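Local coordinates for protein GH3 beta-N-acetylglucosaminidase (Paenibacillaceae, PDB 6K5J) that releases terminal N-acetylglucosamine from beta-linked glycans, probably including chitin oligosaccharides, as a family 3 glycoside hydrolase with a TIM-barrel domain, at residues H231-A236 with K241-L246; L254-L259 with G292-L297. All blocks are in the same frame, centred on the assembly; numbering follows the deposited sequence.

Contact 1: H231-A236 with K241-L246; sequences HVLFPA and KLPATL
Three groups grip Thr245 OG1: His231 ND1 lies 2.7 Å away, Thr229 OG1 makes a further hydrogen bond, and the carbonyl of Ala230 adds a weak one. The bond between ND1 and OG1 is bent, with an angle of 134°. OG1 comes to the imidazole at its edge, near the ring plane, and Thr245 CG2 follows with a contact of 3.7 Å to His231 CE1. The hydroxyl faces the ring because OG1 is anti to the carbonyl carbon of its own residue (chi1 -58°). His231 NE2 bonds to the backbone carbonyl O of the sulfinoalanine at position 269, so both ring nitrogens are held and rotation of the imidazole is restricted. All this belongs to the loop between strand 226-229 and helix 249-258, a beta-to-alpha connection of the TIM barrel, and the side chain of His231 is about 7 Å from a bound N-acetylglucosamine. Further along, Ala244 N donates to Val232 O (2.9 Å, 152°). The same oxygen also receives a CA-H contact from Pro243. Leu233 lays CD2 against the peptide carbon of Leu242, 3.3 Å from Leu242 C. Beside it, a water links the two backbones, accepting from Phe234 N at 2.9 Å and donating to Leu242 O.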
loop_
_atom_site.group_PDB
_atom_site.type_symbol
_atom_site.label_atom_id
_atom_site.label_comp_id
_atom_site.label_asym_id
_atom_site.label_seq_id
_atom_site.Cartn_x
_atom_site.Cartn_y
_atom_site.Cartn_z
ATOM N N HIS A 231 -6.297 -12.237 -5.125
ATOM C CA HIS A 231 -6.949 -13.472 -4.677
ATOM C C HIS A 231 -8.471 -13.298 -4.686
ATOM O O HIS A 231 -9.143 -13.419 -3.661
ATOM C CB HIS A 231 -6.498 -13.862 -3.275
ATOM C CG HIS A 231 -5.020 -14.076 -3.111
ATOM N ND1 HIS A 231 -4.207 -14.592 -4.102
ATOM C CD2 HIS A 231 -4.219 -13.866 -2.039
ATOM C CE1 HIS A 231 -2.968 -14.679 -3.649
ATOM N NE2 HIS A 231 -2.949 -14.251 -2.397
ATOM N N VAL A 232 -9.014 -13.004 -5.866
ATOM C CA VAL A 232 -10.414 -12.613 -6.016
ATOM C C VAL A 232 -11.017 -13.380 -7.189
ATOM O O VAL A 232 -10.355 -13.584 -8.211
ATOM C CB VAL A 232 -10.531 -11.080 -6.209
ATOM C CG1 VAL A 232 -11.958 -10.653 -6.586
ATOM C CG2 VAL A 232 -10.043 -10.348 -4.944
ATOM N N LEU A 233 -12.262 -13.834 -7.029
ATOM C CA LEU A 233 -12.975 -14.520 -8.103
ATOM C C LEU A 233 -13.568 -13.521 -9.089
ATOM O O LEU A 233 -14.187 -12.531 -8.690
ATOM C CB LEU A 233 -14.105 -15.378 -7.535
ATOM C CG LEU A 233 -13.688 -16.389 -6.473
ATOM C CD1 LEU A 233 -14.914 -16.897 -5.725
ATOM C CD2 LEU A 233 -12.952 -17.529 -7.155
ATOM N N PHE A 234 -13.397 -13.806 -10.383
ATOM C CA PHE A 234 -13.980 -13.018 -11.471
ATOM C C PHE A 234 -14.742 -13.974 -12.385
ATOM O O PHE A 234 -14.214 -14.427 -13.408
ATOM C CB PHE A 234 -12.903 -12.250 -12.248
ATOM C CG PHE A 234 -12.200 -11.187 -11.431
ATOM C CD1 PHE A 234 -11.139 -11.527 -10.600
ATOM C CD2 PHE A 234 -12.608 -9.865 -11.488
ATOM C CE1 PHE A 234 -10.496 -10.562 -9.835
ATOM C CE2 PHE A 234 -11.979 -8.894 -10.728
ATOM C CZ PHE A 234 -10.915 -9.241 -9.901
ATOM N N PRO A 235 -15.991 -14.301 -12.045
ATOM C CA PRO A 235 -16.746 -15.281 -12.852
ATOM C C PRO A 235 -16.919 -14.907 -14.316
ATOM O O PRO A 235 -17.140 -15.808 -15.132
ATOM C CB PRO A 235 -18.106 -15.360 -12.141
ATOM C CG PRO A 235 -18.147 -14.164 -11.216
ATOM C CD PRO A 235 -16.729 -13.893 -10.838
ATOM N N ALA A 236 -16.849 -13.623 -14.688
ATOM C CA ALA A 236 -16.945 -13.280 -16.106
ATOM C C ALA A 236 -15.724 -13.739 -16.892
ATOM O O ALA A 236 -15.798 -13.853 -18.122
ATOM C CB ALA A 236 -17.128 -11.770 -16.293
ATOM N N LYS A 241 -14.273 -22.024 -9.602
ATOM C CA LYS A 241 -14.050 -21.341 -8.326
ATOM C C LYS A 241 -12.545 -21.261 -8.057
ATOM O O LYS A 241 -11.989 -21.898 -7.155
ATOM C CB LYS A 241 -14.793 -22.040 -7.199
ATOM C CG LYS A 241 -15.093 -21.133 -6.016
ATOM C CD LYS A 241 -15.579 -21.911 -4.800
ATOM C CE LYS A 241 -16.875 -21.311 -4.256
ATOM N NZ LYS A 241 -17.590 -22.255 -3.347
ATOM N N LEU A 242 -11.878 -20.462 -8.886
ATOM C CA LEU A 242 -10.442 -20.208 -8.767
ATOM C C LEU A 242 -10.233 -18.701 -8.721
ATOM O O LEU A 242 -10.680 -17.990 -9.644
ATOM C CB LEU A 242 -9.663 -20.812 -9.938
ATOM C CG LEU A 242 -9.647 -22.333 -10.087
ATOM C CD1 LEU A 242 -9.086 -22.718 -11.457
ATOM C CD2 LEU A 242 -8.835 -22.953 -8.969
ATOM N N PRO A 243 -9.568 -18.165 -7.705
ATOM C CA PRO A 243 -9.229 -16.735 -7.734
ATOM C C PRO A 243 -8.263 -16.450 -8.876
ATOM O O PRO A 243 -7.631 -17.356 -9.427
ATOM C CB PRO A 243 -8.581 -16.493 -6.366
ATOM C CG PRO A 243 -8.026 -17.818 -5.976
ATOM C CD PRO A 243 -8.948 -18.865 -6.564
ATOM N N ALA A 244 -8.161 -15.167 -9.237
ATOM C CA ALA A 244 -7.308 -14.775 -10.357
ATOM C C ALA A 244 -5.900 -15.341 -10.213
ATOM O O ALA A 244 -5.292 -15.766 -11.198
ATOM C CB ALA A 244 -7.256 -13.250 -10.469
ATOM N N THR A 245 -5.373 -15.362 -8.983
ATOM C CA THR A 245 -4.040 -15.896 -8.720
ATOM C C THR A 245 -3.871 -17.325 -9.220
ATOM O O THR A 245 -2.770 -17.712 -9.621
ATOM C CB THR A 245 -3.764 -15.849 -7.215
ATOM O OG1 THR A 245 -3.877 -14.496 -6.766
ATOM C CG2 THR A 245 -2.365 -16.378 -6.883
ATOM N N LEU A 246 -4.934 -18.126 -9.184
ATOM C CA LEU A 246 -4.876 -19.536 -9.546
ATOM C C LEU A 246 -5.602 -19.851 -10.852
ATOM O O LEU A 246 -5.851 -21.026 -11.138
ATOM C CB LEU A 246 -5.455 -20.389 -8.408
ATOM C CG LEU A 246 -4.864 -20.112 -7.023
ATOM C CD1 LEU A 246 -5.408 -21.084 -5.976
ATOM C CD2 LEU A 246 -3.331 -20.165 -7.053
HETATM O O HOH W 1 -12.268 -16.373 -10.924
#

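Contact 2: L254-L259 with G292-L297; sequences LLRGEL and GADLIL
Helix 249-258 and the turn leading into strand 296-298 of the TIM barrel are joined here by one arginine. Arg256 sends its guanidinium edge to Gly292 O, which lies almost in the guanidinium plane. NH2 donates to that oxygen at 2.9 Å with an N-H...O angle of 160°, approaching nearly along the carbonyl direction, while Arg256 NE adds a weak bond to Gly292 O at 3.3 Å. The bend at chi2 (-118°) turns the chain so that NE and NH2 reach the same acceptor. NH2 also forms a salt bridge with Asp294 OD2 at 2.7 Å; it meets the oxygen from above the carboxylate plane, the two flat groups being turned 48° apart. Asp294 is itself shared: OD1 bonds to Ser329 and Arg332, and OD2 accepts from the backbone N of Val265. Arg256 NH1 turns to the carbonyls of Tyr261 and Gly263, so both terminal nitrogens of this guanidinium are engaged. The two arginines and the donors round Asp294 would favour its ionised form, and its charge probably eases the proximity of Arg256 and Arg332. With its positive phi, Gly292 takes the C' position after helix 281-291, its carbonyl pointing to the arginine from this Schellman motif.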
loop_
_atom_site.group_PDB
_atom_site.type_symbol
_atom_site.label_atom_id
_atom_site.label_comp_id
_atom_site.label_asym_id
_atom_site.label_seq_id
_atom_site.Cartn_x
_atom_site.Cartn_y
_atom_site.Cartn_z
ATOM N N LEU A 254 -6.091 -13.818 -20.076
ATOM C CA LEU A 254 -6.391 -12.395 -20.150
ATOM C C LEU A 254 -5.124 -11.547 -20.078
ATOM O O LEU A 254 -4.892 -10.698 -20.944
ATOM C CB LEU A 254 -7.371 -12.034 -19.035
ATOM C CG LEU A 254 -7.769 -10.584 -18.790
ATOM C CD1 LEU A 254 -8.439 -9.992 -20.016
ATOM C CD2 LEU A 254 -8.701 -10.521 -17.582
ATOM N N LEU A 255 -4.292 -11.763 -19.052
ATOM C CA LEU A 255 -3.114 -10.917 -18.859
ATOM C C LEU A 255 -2.050 -11.186 -19.922
ATOM O O LEU A 255 -1.542 -10.255 -20.558
ATOM C CB LEU A 255 -2.539 -11.143 -17.460
ATOM C CG LEU A 255 -1.260 -10.392 -17.066
ATOM C CD1 LEU A 255 -1.386 -8.886 -17.338
ATOM C CD2 LEU A 255 -0.983 -10.640 -15.575
ATOM N N ARG A 256 -1.665 -12.450 -20.094
ATOM C CA ARG A 256 -0.627 -12.794 -21.061
ATOM C C ARG A 256 -1.161 -12.794 -22.487
ATOM O O ARG A 256 -0.474 -12.344 -23.408
ATOM C CB ARG A 256 -0.040 -14.165 -20.733
ATOM C CG ARG A 256 0.498 -14.269 -19.311
ATOM C CD ARG A 256 1.958 -14.536 -19.349
ATOM N NE ARG A 256 2.519 -14.803 -18.034
ATOM C CZ ARG A 256 3.439 -14.041 -17.460
ATOM N NH1 ARG A 256 3.878 -12.951 -18.087
ATOM N NH2 ARG A 256 3.921 -14.369 -16.272
ATOM N N GLY A 257 -2.366 -13.307 -22.686
ATOM C CA GLY A 257 -2.910 -13.452 -24.022
ATOM C C GLY A 257 -3.550 -12.180 -24.529
ATOM O O GLY A 257 -3.000 -11.523 -25.417
ATOM N N GLU A 258 -4.705 -11.818 -23.962
ATOM C CA GLU A 258 -5.434 -10.653 -24.448
ATOM C C GLU A 258 -4.614 -9.379 -24.298
ATOM O O GLU A 258 -4.613 -8.531 -25.197
ATOM C CB GLU A 258 -6.766 -10.508 -23.713
ATOM C CG GLU A 258 -7.763 -11.640 -23.957
ATOM C CD GLU A 258 -9.154 -11.297 -23.454
ATOM O OE1 GLU A 258 -9.598 -10.152 -23.658
ATOM O OE2 GLU A 258 -9.813 -12.166 -22.850
ATOM N N LEU A 259 -3.929 -9.214 -23.164
ATOM C CA LEU A 259 -3.191 -7.993 -22.878
ATOM C C LEU A 259 -1.728 -8.071 -23.291
ATOM O O LEU A 259 -1.024 -7.056 -23.222
ATOM C CB LEU A 259 -3.302 -7.648 -21.378
ATOM C CG LEU A 259 -4.575 -6.944 -20.882
ATOM C CD1 LEU A 259 -5.866 -7.445 -21.511
ATOM C CD2 LEU A 259 -4.691 -7.004 -19.359
ATOM N N GLY A 292 -0.028 -19.289 -14.728
ATOM C CA GLY A 292 0.756 -18.339 -15.493
ATOM C C GLY A 292 1.682 -17.437 -14.694
ATOM O O GLY A 292 2.412 -16.639 -15.285
ATOM N N ALA A 293 1.675 -17.548 -13.364
ATOM C CA ALA A 293 2.523 -16.695 -12.536
ATOM C C ALA A 293 3.988 -17.118 -12.615
ATOM O O ALA A 293 4.314 -18.288 -12.835
ATOM C CB ALA A 293 2.065 -16.727 -11.072
ATOM N N ASP A 294 4.878 -16.145 -12.403
ATOM C CA ASP A 294 6.317 -16.393 -12.376
ATOM C C ASP A 294 6.895 -16.422 -10.981
ATOM O O ASP A 294 7.861 -17.155 -10.735
ATOM C CB ASP A 294 7.071 -15.303 -13.143
ATOM C CG ASP A 294 6.545 -15.112 -14.530
ATOM O OD1 ASP A 294 6.541 -16.105 -15.285
ATOM O OD2 ASP A 294 6.124 -13.981 -14.850
ATOM N N LEU A 295 6.377 -15.590 -10.082
ATOM C CA LEU A 295 7.010 -15.366 -8.793
ATOM C C LEU A 295 5.983 -15.628 -7.702
ATOM O O LEU A 295 4.950 -14.949 -7.641
ATOM C CB LEU A 295 7.574 -13.946 -8.689
ATOM C CG LEU A 295 8.453 -13.662 -7.469
ATOM C CD1 LEU A 295 9.667 -14.613 -7.395
ATOM C CD2 LEU A 295 8.920 -12.201 -7.477
ATOM N N ILE A 296 6.285 -16.599 -6.849
ATOM C CA ILE A 296 5.410 -17.063 -5.774
ATOM C C ILE A 296 5.808 -16.336 -4.497
ATOM O O ILE A 296 6.933 -16.494 -4.012
ATOM C CB ILE A 296 5.545 -18.585 -5.584
ATOM C CG1 ILE A 296 5.178 -19.349 -6.858
ATOM C CG2 ILE A 296 4.783 -19.057 -4.349
ATOM C CD1 ILE A 296 3.964 -18.863 -7.584
ATOM N N LEU A 297 4.898 -15.546 -3.939
ATOM C CA LEU A 297 5.191 -14.746 -2.756
ATOM C C LEU A 297 4.721 -15.490 -1.506
ATOM O O LEU A 297 3.531 -15.810 -1.378
ATOM C CB LEU A 297 4.518 -13.379 -2.857
ATOM C CG LEU A 297 4.724 -12.418 -1.686
ATOM C CD1 LEU A 297 6.216 -12.127 -1.458
ATOM C CD2 LEU A 297 3.954 -11.133 -1.933
#

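How the contacts relate
Contact 1 comes first along the chain and closes before contact 2 opens; their centres are 13 Å apart and their nearest atoms about 5 Å, without touching. Helix 249-258 connects them: the loop of contact 1 leads into it from strand 226-229, and Arg256 of contact 2 lies near its other end. Strand 264-266, whose Val265 meets Asp294, neighbours strand 226-229 in one parallel sheet, while contact 2 goes on into strand 296-298 of the other. Contact 1 shapes one beta-to-alpha loop, whereas contact 2 ties the following helix to the start of a strand one beta-alpha unit further on. The N-acetylglucosamine touches Leu297 and lies about 7 Å from the His231 side chain.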